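Local coordinates for protein prephenate dehydrogenase (Aquifex aeolicus, PDB 2G5C) that probably catalyses the NAD-dependent oxidative decarboxylation of prephenate to 3-(4-hydroxyphenyl)pyruvate, a step of L-tyrosine biosynthesis, at residues A[41-45]-A[46-50]; A[23-26]-A[27-31]; A[180-183]-A[184-188]. All coordinates share one frame; numbering follows the deposited sequence.

Contact 1: residues A[41-45]-A[46-50]; sequences KAVDL and GIIDE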
ATOM      1  N   LYS A  41     -10.884  31.773   9.646  1.00 39.56           N
ATOM      2  CA  LYS A  41      -9.804  31.040  10.289  1.00 39.91           C
ATOM      3  C   LYS A  41      -8.453  31.377   9.676  1.00 40.74           C
ATOM      4  O   LYS A  41      -7.472  31.584  10.392  1.00 40.03           O
ATOM      5  CB  LYS A  41     -10.047  29.533  10.187  1.00 41.83           C
ATOM      6  CG  LYS A  41     -11.125  29.012  11.117  1.00 43.26           C
ATOM      7  CD  LYS A  41     -11.019  27.501  11.269  1.00 45.56           C
ATOM      8  CE  LYS A  41     -11.863  26.999  12.430  1.00 46.27           C
ATOM      9  NZ  LYS A  41     -11.647  25.544  12.680  1.00 47.73           N
ATOM     10  N   ALA A  42      -8.404  31.439   8.348  1.00 40.95           N
ATOM     11  CA  ALA A  42      -7.161  31.742   7.647  1.00 40.75           C
ATOM     12  C   ALA A  42      -6.623  33.103   8.065  1.00 41.36           C
ATOM     13  O   ALA A  42      -5.410  33.298   8.163  1.00 40.79           O
ATOM     14  CB  ALA A  42      -7.386  31.704   6.143  1.00 40.80           C
ATOM     15  N   VAL A  43      -7.532  34.041   8.312  1.00 41.29           N
ATOM     16  CA  VAL A  43      -7.146  35.383   8.724  1.00 43.42           C
ATOM     17  C   VAL A  43      -6.590  35.363  10.142  1.00 44.39           C
ATOM     18  O   VAL A  43      -5.564  35.980  10.425  1.00 45.01           O
ATOM     19  CB  VAL A  43      -8.345  36.356   8.679  1.00 43.16           C
ATOM     20  CG1 VAL A  43      -7.911  37.732   9.153  1.00 42.74           C
ATOM     21  CG2 VAL A  43      -8.897  36.440   7.264  1.00 43.68           C
ATOM     22  N   ASP A  44      -7.271  34.652  11.034  1.00 45.55           N
ATOM     23  CA  ASP A  44      -6.825  34.565  12.416  1.00 46.28           C
ATOM     24  C   ASP A  44      -5.492  33.830  12.500  1.00 46.65           C
ATOM     25  O   ASP A  44      -4.611  34.199  13.282  1.00 47.11           O
ATOM     26  CB  ASP A  44      -7.865  33.834  13.270  1.00 47.47           C
ATOM     27  CG  ASP A  44      -9.196  34.554  13.312  1.00 47.82           C
ATOM     28  OD1 ASP A  44      -9.210  35.780  13.550  1.00 50.53           O
ATOM     29  OD2 ASP A  44     -10.233  33.892  13.116  1.00 48.46           O
ATOM     30  N   LEU A  45      -5.345  32.790  11.686  1.00 46.50           N
ATOM     31  CA  LEU A  45      -4.123  31.999  11.680  1.00 46.29           C
ATOM     32  C   LEU A  45      -2.976  32.740  11.013  1.00 45.15           C
ATOM     33  O   LEU A  45      -1.849  32.247  10.973  1.00 45.24           O
ATOM     34  CB  LEU A  45      -4.359  30.666  10.963  1.00 47.22           C
ATOM     35  CG  LEU A  45      -5.430  29.736  11.538  1.00 47.29           C
ATOM     36  CD1 LEU A  45      -5.434  28.430  10.760  1.00 46.81           C
ATOM     37  CD2 LEU A  45      -5.153  29.475  13.012  1.00 48.68           C
ATOM     38  N   GLY A  46      -3.267  33.927  10.494  1.00 44.77           N
ATOM     39  CA  GLY A  46      -2.239  34.703   9.829  1.00 43.98           C
ATOM     40  C   GLY A  46      -1.823  34.043   8.529  1.00 43.11           C
ATOM     41  O   GLY A  46      -0.705  34.242   8.052  1.00 44.55           O
ATOM     42  N   ILE A  47      -2.721  33.242   7.964  1.00 41.31           N
ATOM     43  CA  ILE A  47      -2.452  32.554   6.706  1.00 39.40           C
ATOM     44  C   ILE A  47      -2.539  33.577   5.580  1.00 38.21           C
ATOM     45  O   ILE A  47      -1.633  33.685   4.752  1.00 37.91           O
ATOM     46  CB  ILE A  47      -3.490  31.447   6.436  1.00 39.25           C
ATOM     47  CG1 ILE A  47      -3.608  30.524   7.652  1.00 39.35           C
ATOM     48  CG2 ILE A  47      -3.082  30.648   5.205  1.00 37.51           C
ATOM     49  CD1 ILE A  47      -2.352  29.751   7.961  1.00 38.81           C
ATOM     50  N   ILE A  48      -3.644  34.320   5.565  1.00 37.24           N
ATOM     51  CA  ILE A  48      -3.885  35.362   4.574  1.00 36.64           C
ATOM     52  C   ILE A  48      -4.134  36.677   5.312  1.00 38.15           C
ATOM     53  O   ILE A  48      -4.485  36.676   6.494  1.00 39.01           O
ATOM     54  CB  ILE A  48      -5.122  35.041   3.699  1.00 34.20           C
ATOM     55  CG1 ILE A  48      -6.375  34.969   4.574  1.00 32.78           C
ATOM     56  CG2 ILE A  48      -4.913  33.713   2.970  1.00 31.58           C
ATOM     57  CD1 ILE A  48      -7.667  34.864   3.798  1.00 29.93           C
ATOM     58  N   ASP A  49      -3.947  37.794   4.616  1.00 37.73           N
ATOM     59  CA  ASP A  49      -4.152  39.109   5.210  1.00 38.45           C
ATOM     60  C   ASP A  49      -5.642  39.441   5.286  1.00 37.79           C
ATOM     61  O   ASP A  49      -6.111  40.039   6.253  1.00 37.12           O
ATOM     62  CB  ASP A  49      -3.423  40.172   4.386  1.00 38.77           C
ATOM     63  CG  ASP A  49      -1.912  40.038   4.465  1.00 42.06           C
ATOM     64  OD1 ASP A  49      -1.347  40.292   5.550  1.00 44.16           O
ATOM     65  OD2 ASP A  49      -1.287  39.678   3.444  1.00 41.54           O
ATOM     66  N   GLU A  50      -6.376  39.043   4.255  1.00 37.60           N
ATOM     67  CA  GLU A  50      -7.809  39.291   4.174  1.00 37.56           C
ATOM     68  C   GLU A  50      -8.390  38.386   3.102  1.00 36.65           C
ATOM     69  O   GLU A  50      -7.677  37.928   2.209  1.00 35.55           O
ATOM     70  CB  GLU A  50      -8.086  40.755   3.807  1.00 40.24           C
ATOM     71  CG  GLU A  50      -9.564  41.054   3.552  1.00 43.64           C
ATOM     72  CD  GLU A  50      -9.817  42.457   3.021  1.00 46.00           C
ATOM     73  OE1 GLU A  50     -10.994  42.775   2.741  1.00 46.12           O
ATOM     74  OE2 GLU A  50      -8.851  43.241   2.882  1.00 47.71           O
TER

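Contact 2: residues A[23-26]-A[27-31]; sequences SGFK and GKIYG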
ATOM      1  N   SER A  23       9.277  31.823   3.240  1.00 47.59           N
ATOM      2  CA  SER A  23      10.291  32.055   2.220  1.00 48.83           C
ATOM      3  C   SER A  23      10.734  33.512   2.175  1.00 49.08           C
ATOM      4  O   SER A  23      11.653  33.863   1.435  1.00 48.50           O
ATOM      5  CB  SER A  23       9.775  31.621   0.846  1.00 49.07           C
ATOM      6  OG  SER A  23       9.648  30.210   0.781  1.00 50.52           O
ATOM      7  N   GLY A  24      10.072  34.356   2.963  1.00 49.40           N
ATOM      8  CA  GLY A  24      10.438  35.762   3.012  1.00 50.37           C
ATOM      9  C   GLY A  24       9.504  36.747   2.332  1.00 50.74           C
ATOM     10  O   GLY A  24       9.808  37.938   2.265  1.00 51.12           O
ATOM     11  N   PHE A  25       8.371  36.268   1.828  1.00 50.29           N
ATOM     12  CA  PHE A  25       7.420  37.149   1.157  1.00 49.54           C
ATOM     13  C   PHE A  25       6.947  38.243   2.111  1.00 49.02           C
ATOM     14  O   PHE A  25       6.632  37.974   3.269  1.00 49.93           O
ATOM     15  CB  PHE A  25       6.216  36.348   0.658  1.00 48.21           C
ATOM     16  CG  PHE A  25       5.304  37.123  -0.252  1.00 46.94           C
ATOM     17  CD1 PHE A  25       5.752  37.565  -1.495  1.00 47.08           C
ATOM     18  CD2 PHE A  25       3.996  37.404   0.126  1.00 46.15           C
ATOM     19  CE1 PHE A  25       4.908  38.275  -2.350  1.00 46.64           C
ATOM     20  CE2 PHE A  25       3.143  38.111  -0.719  1.00 45.19           C
ATOM     21  CZ  PHE A  25       3.600  38.547  -1.959  1.00 46.04           C
ATOM     22  N   LYS A  26       6.895  39.476   1.617  1.00 48.43           N
ATOM     23  CA  LYS A  26       6.466  40.607   2.435  1.00 47.86           C
ATOM     24  C   LYS A  26       5.229  41.294   1.860  1.00 46.00           C
ATOM     25  O   LYS A  26       4.692  42.225   2.461  1.00 45.24           O
ATOM     26  CB  LYS A  26       7.606  41.626   2.556  1.00 49.17           C
ATOM     27  CG  LYS A  26       8.877  41.087   3.209  1.00 50.92           C
ATOM     28  CD  LYS A  26       8.648  40.745   4.676  1.00 52.66           C
ATOM     29  CE  LYS A  26       9.921  40.247   5.345  1.00 52.78           C
ATOM     30  NZ  LYS A  26      10.407  38.971   4.748  1.00 54.63           N
ATOM     31  N   GLY A  27       4.781  40.828   0.697  1.00 44.96           N
ATOM     32  CA  GLY A  27       3.615  41.415   0.056  1.00 42.83           C
ATOM     33  C   GLY A  27       2.303  41.010   0.697  1.00 40.82           C
ATOM     34  O   GLY A  27       2.284  40.478   1.805  1.00 42.15           O
ATOM     35  N   LYS A  28       1.201  41.262  -0.000  1.00 39.14           N
ATOM     36  CA  LYS A  28      -0.124  40.923   0.511  1.00 37.53           C
ATOM     37  C   LYS A  28      -0.617  39.580  -0.003  1.00 36.16           C
ATOM     38  O   LYS A  28      -0.419  39.236  -1.169  1.00 34.82           O
ATOM     39  CB  LYS A  28      -1.136  42.010   0.135  1.00 39.87           C
ATOM     40  CG  LYS A  28      -1.125  43.222   1.058  1.00 42.85           C
ATOM     41  CD  LYS A  28      -1.718  42.869   2.414  1.00 45.60           C
ATOM     42  CE  LYS A  28      -1.533  43.992   3.423  1.00 47.74           C
ATOM     43  NZ  LYS A  28      -0.090  44.253   3.692  1.00 48.20           N
ATOM     44  N   ILE A  29      -1.256  38.821   0.881  1.00 33.49           N
ATOM     45  CA  ILE A  29      -1.798  37.518   0.526  1.00 31.09           C
ATOM     46  C   ILE A  29      -3.290  37.547   0.806  1.00 29.61           C
ATOM     47  O   ILE A  29      -3.719  37.700   1.945  1.00 29.23           O
ATOM     48  CB  ILE A  29      -1.142  36.391   1.340  1.00 29.73           C
ATOM     49  CG1 ILE A  29       0.359  36.351   1.040  1.00 30.89           C
ATOM     50  CG2 ILE A  29      -1.774  35.062   0.983  1.00 28.11           C
ATOM     51  CD1 ILE A  29       1.129  35.330   1.847  1.00 27.63           C
ATOM     52  N   TYR A  30      -4.075  37.407  -0.252  1.00 29.41           N
ATOM     53  CA  TYR A  30      -5.523  37.441  -0.148  1.00 28.57           C
ATOM     54  C   TYR A  30      -6.115  36.069  -0.411  1.00 27.91           C
ATOM     55  O   TYR A  30      -5.438  35.177  -0.931  1.00 25.63           O
ATOM     56  CB  TYR A  30      -6.084  38.441  -1.163  1.00 30.55           C
ATOM     57  CG  TYR A  30      -5.641  39.863  -0.933  1.00 30.92           C
ATOM     58  CD1 TYR A  30      -6.151  40.606   0.129  1.00 32.81           C
ATOM     59  CD2 TYR A  30      -4.706  40.466  -1.773  1.00 32.34           C
ATOM     60  CE1 TYR A  30      -5.744  41.918   0.348  1.00 33.52           C
ATOM     61  CE2 TYR A  30      -4.290  41.778  -1.563  1.00 32.34           C
ATOM     62  CZ  TYR A  30      -4.813  42.499  -0.500  1.00 34.57           C
ATOM     63  OH  TYR A  30      -4.410  43.803  -0.283  1.00 36.07           O
ATOM     64  N   GLY A  31      -7.385  35.910  -0.064  1.00 26.46           N
ATOM     65  CA  GLY A  31      -8.037  34.637  -0.279  1.00 26.42           C
ATOM     66  C   GLY A  31      -9.476  34.750  -0.732  1.00 27.93           C
ATOM     67  O   GLY A  31     -10.177  35.707  -0.405  1.00 28.59           O
TER

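Contact 3: residues A[180-183]-A[184-188]; sequences FGVV and SHLPH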
ATOM      1  N   PHE A 180       0.640  10.046 -14.264  1.00 18.20           N
ATOM      2  CA  PHE A 180      -0.054   9.977 -12.994  1.00 19.77           C
ATOM      3  C   PHE A 180      -1.315   9.142 -13.062  1.00 18.66           C
ATOM      4  O   PHE A 180      -1.832   8.699 -12.039  1.00 19.19           O
ATOM      5  CB  PHE A 180      -0.307  11.393 -12.480  1.00 19.28           C
ATOM      6  CG  PHE A 180       0.959  12.085 -12.079  1.00 23.93           C
ATOM      7  CD1 PHE A 180       1.557  11.800 -10.854  1.00 23.23           C
ATOM      8  CD2 PHE A 180       1.628  12.918 -12.975  1.00 23.13           C
ATOM      9  CE1 PHE A 180       2.806  12.323 -10.530  1.00 25.56           C
ATOM     10  CE2 PHE A 180       2.875  13.445 -12.661  1.00 25.56           C
ATOM     11  CZ  PHE A 180       3.468  13.143 -11.434  1.00 24.99           C
ATOM     12  N   GLY A 181      -1.795   8.903 -14.277  1.00 18.39           N
ATOM     13  CA  GLY A 181      -2.959   8.061 -14.430  1.00 16.11           C
ATOM     14  C   GLY A 181      -2.533   6.654 -14.043  1.00 17.50           C
ATOM     15  O   GLY A 181      -3.295   5.906 -13.426  1.00 18.23           O
ATOM     16  N   VAL A 182      -1.299   6.290 -14.385  1.00 16.89           N
ATOM     17  CA  VAL A 182      -0.795   4.957 -14.069  1.00 16.33           C
ATOM     18  C   VAL A 182      -0.158   4.828 -12.680  1.00 17.31           C
ATOM     19  O   VAL A 182      -0.455   3.878 -11.949  1.00 17.26           O
ATOM     20  CB  VAL A 182       0.242   4.477 -15.128  1.00 18.49           C
ATOM     21  CG1 VAL A 182       0.636   3.027 -14.852  1.00 17.40           C
ATOM     22  CG2 VAL A 182      -0.340   4.612 -16.537  1.00 16.81           C
ATOM     23  N   VAL A 183       0.706   5.772 -12.307  1.00 15.92           N
ATOM     24  CA  VAL A 183       1.390   5.691 -11.012  1.00 18.24           C
ATOM     25  C   VAL A 183       0.629   6.181  -9.785  1.00 17.99           C
ATOM     26  O   VAL A 183       1.051   5.930  -8.657  1.00 17.86           O
ATOM     27  CB  VAL A 183       2.751   6.447 -11.038  1.00 16.80           C
ATOM     28  CG1 VAL A 183       3.621   5.924 -12.186  1.00 14.33           C
ATOM     29  CG2 VAL A 183       2.516   7.956 -11.170  1.00 17.69           C
ATOM     30  N   SER A 184      -0.486   6.869  -9.996  1.00 20.86           N
ATOM     31  CA  SER A 184      -1.265   7.396  -8.884  1.00 19.14           C
ATOM     32  C   SER A 184      -2.744   7.030  -8.917  1.00 18.76           C
ATOM     33  O   SER A 184      -3.280   6.488  -7.954  1.00 18.66           O
ATOM     34  CB  SER A 184      -1.126   8.921  -8.833  1.00 21.82           C
ATOM     35  OG  SER A 184      -2.051   9.480  -7.915  1.00 21.27           O
ATOM     36  N   HIS A 185      -3.411   7.329 -10.022  1.00 17.20           N
ATOM     37  CA  HIS A 185      -4.836   7.040 -10.123  1.00 17.50           C
ATOM     38  C   HIS A 185      -5.127   5.546 -10.097  1.00 17.25           C
ATOM     39  O   HIS A 185      -5.995   5.095  -9.351  1.00 17.14           O
ATOM     40  CB  HIS A 185      -5.394   7.689 -11.386  1.00 15.67           C
ATOM     41  CG  HIS A 185      -5.034   9.138 -11.508  1.00 19.23           C
ATOM     42  ND1 HIS A 185      -5.200   9.856 -12.673  1.00 17.48           N
ATOM     43  CD2 HIS A 185      -4.489   9.994 -10.611  1.00 14.08           C
ATOM     44  CE1 HIS A 185      -4.770  11.092 -12.487  1.00 18.43           C
ATOM     45  NE2 HIS A 185      -4.334  11.202 -11.245  1.00 17.35           N
ATOM     46  N   LEU A 186      -4.397   4.778 -10.901  1.00 17.12           N
ATOM     47  CA  LEU A 186      -4.593   3.329 -10.951  1.00 15.84           C
ATOM     48  C   LEU A 186      -4.448   2.707  -9.562  1.00 17.55           C
ATOM     49  O   LEU A 186      -5.299   1.927  -9.135  1.00 16.19           O
ATOM     50  CB  LEU A 186      -3.593   2.693 -11.927  1.00 15.84           C
ATOM     51  CG  LEU A 186      -3.436   1.173 -11.862  1.00 17.46           C
ATOM     52  CD1 LEU A 186      -4.761   0.489 -12.195  1.00 15.00           C
ATOM     53  CD2 LEU A 186      -2.328   0.741 -12.826  1.00 15.63           C
ATOM     54  N   PRO A 187      -3.359   3.034  -8.839  1.00 17.27           N
ATOM     55  CA  PRO A 187      -3.157   2.482  -7.496  1.00 18.98           C
ATOM     56  C   PRO A 187      -4.337   2.783  -6.577  1.00 19.60           C
ATOM     57  O   PRO A 187      -4.729   1.951  -5.759  1.00 18.46           O
ATOM     58  CB  PRO A 187      -1.875   3.170  -7.032  1.00 21.52           C
ATOM     59  CG  PRO A 187      -1.111   3.320  -8.301  1.00 18.22           C
ATOM     60  CD  PRO A 187      -2.165   3.778  -9.281  1.00 17.91           C
ATOM     61  N   HIS A 188      -4.908   3.978  -6.709  1.00 19.73           N
ATOM     62  CA  HIS A 188      -6.054   4.334  -5.883  1.00 19.51           C
ATOM     63  C   HIS A 188      -7.282   3.546  -6.323  1.00 18.46           C
ATOM     64  O   HIS A 188      -8.007   3.003  -5.491  1.00 20.06           O
ATOM     65  CB  HIS A 188      -6.317   5.851  -5.938  1.00 20.30           C
ATOM     66  CG  HIS A 188      -5.430   6.646  -5.029  1.00 22.43           C
ATOM     67  ND1 HIS A 188      -4.097   6.877  -5.297  1.00 23.96           N
ATOM     68  CD2 HIS A 188      -5.675   7.223  -3.825  1.00 23.41           C
ATOM     69  CE1 HIS A 188      -3.558   7.559  -4.300  1.00 22.76           C
ATOM     70  NE2 HIS A 188      -4.494   7.781  -3.394  1.00 24.63           N
TER

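Contact 1: residues A[41-45]-A[46-50]
Backbone hydrogen bonds from Gly46, Ile47 and Ile48 close off the last turn of helix 36-44. Ala42 O takes the amide of Ile47 at 2.7 Å from N to O, and a second, weak bond comes to the same oxygen from Ile48 N at 3.3 Å. Gly46 N reaches Val43 O at 3.1 Å from well above the carbonyl plane. Gly46 itself has positive phi (69°), and a CB there would clash with Leu45 O. These features make a Schellman motif, which ends the helix and turns the chain toward strand 50-52 of the Rossmann-type nucleotide-binding domain.

Apolar side chains pack across the turn. The Leu45 and Ile47 side chains run alongside each other in the same direction, so tightly that Leu45 CB is 3.4 Å from Ile47 CG1. Ala42 CB, buried, sits 3.9 Å from Ile47 CB and 3.8 Å from Ile48 CG1. With its CG1 between the backbone N and the carbonyl carbon (chi1 62°), Ile48 sends CD1 to within 4.0 Å of Val43 CG2. Ile47 also packs on Ala17 and Lys18 of helix 11-22, and Asp49 OD2 accepts from Ile29 N and forms a salt bridge with Arg21.

Contact 2: residues A[23-26]-A[27-31]
The ring of Phe25 lies against the backbone of Gly27 in the turn that links helix 11-22 to strand 28-32, the first alpha-to-beta connection of the Rossmann-type nucleotide-binding domain. The turn opens with a Schellman motif, in which Gly24 leaves the helix at a phi of 107°.

Packing is close on the ring side. Gly27 N lies 3.4 Å above the plane of the Phe25 ring, over its centre, and Gly27 C approaches CE2 of Phe25 to 3.3 Å. A CB on Gly27 would run into Phe25 CZ, so glycine lets ring and backbone meet this closely. Phe25 CG stands opposite the backbone N (chi1 -170°), which carries the ring forward along the chain to Ile29. There Ile29 CG1 comes obliquely to within 3.7 Å of Phe25 CE2, while Lys28 O meets the rim of the ring close to its plane. Leu20 and Val4 also touch the Phe25 side chain, joining the turn to helix 11-22 and strand 3-7.

The other side is looser and faces solvent. The first side-chain bond of exposed Lys28 points away from residues 23-26, and exposed Lys26 meets Gly27 mainly through its CB. Two bends in the Lys26 chain, at its second and fourth torsions, double it back along the turn, and its NZ donates to Gly24 O at 2.8 Å from above the carbonyl plane.

Contact 3: residues A[180-183]-A[184-188]
This is a local, buried contact between successive turns of helix 173-201, a long helix of the dimerization domain, where its hydrogen bonding is irregular. Phe180 O accepts two amides: His185 N at 2.9 Å, nearly in line with the carbonyl bond, and Ser184 N at 3.1 Å, from above the carbonyl plane. Leu186 N then bonds to Gly181 O rather than to Val182 O; like the His185 bond, this spans five residues, as in a wider pi-type turn. Pro187 has no amide hydrogen, and the helix kinks there; its CD rests 3.2 Å from Val182 O.

With CG anti to the carbonyl carbon (chi1 -51°), the His185 ring is laid with one face over the preceding turn. Phe180 O stands 3.2 Å above its plane toward the rim, and Gly181 CA lies 3.4 Å from ND1 of His185. That ND1 makes a weak hydrogen bond with Asn237 OD1. An alanine in place of His185 is likely to leave Asn237 without this partner and open a gap over Phe180 O and Gly181.

Ser184 O likewise has two donors, His188 N and His188 ND1, which arrive from opposite faces of its carbonyl plane. The ND1 bond, 2.8 Å long and close to the imidazole plane, helps fix the rotation of the His188 ring, which stacks on Trp230. Val182, Val183, Leu186 and Pro187 pack on the second subunit, while the His185 side chain lies about 5 Å from that of NAD-binding Ser97: a pi-bulged, proline-kinked helix between the dimer interface and the cofactor site.

Along the chain contact 2 comes first, then contact 1, then contact 3. Contacts 1 and 2, with centres 11 Å apart, are neighbours in the nucleotide-binding domain: strand 28-32 leads into helix 36-44, and the chain returns as strand 50-52, parallel to strand 28-32 at the edge of the sheet. They meet directly, with Asp49 N 2.7 Å from Ile29 O and Glu50 O 3.1 Å from Gly31 N, both probable hydrogen bonds. Contact 3 lies about 34 Å from either, centre to centre, across the chain's centre in helix 173-201. The first two thus shape the outer edge of the NAD-binding fold, and the third belongs to the dimerizing part.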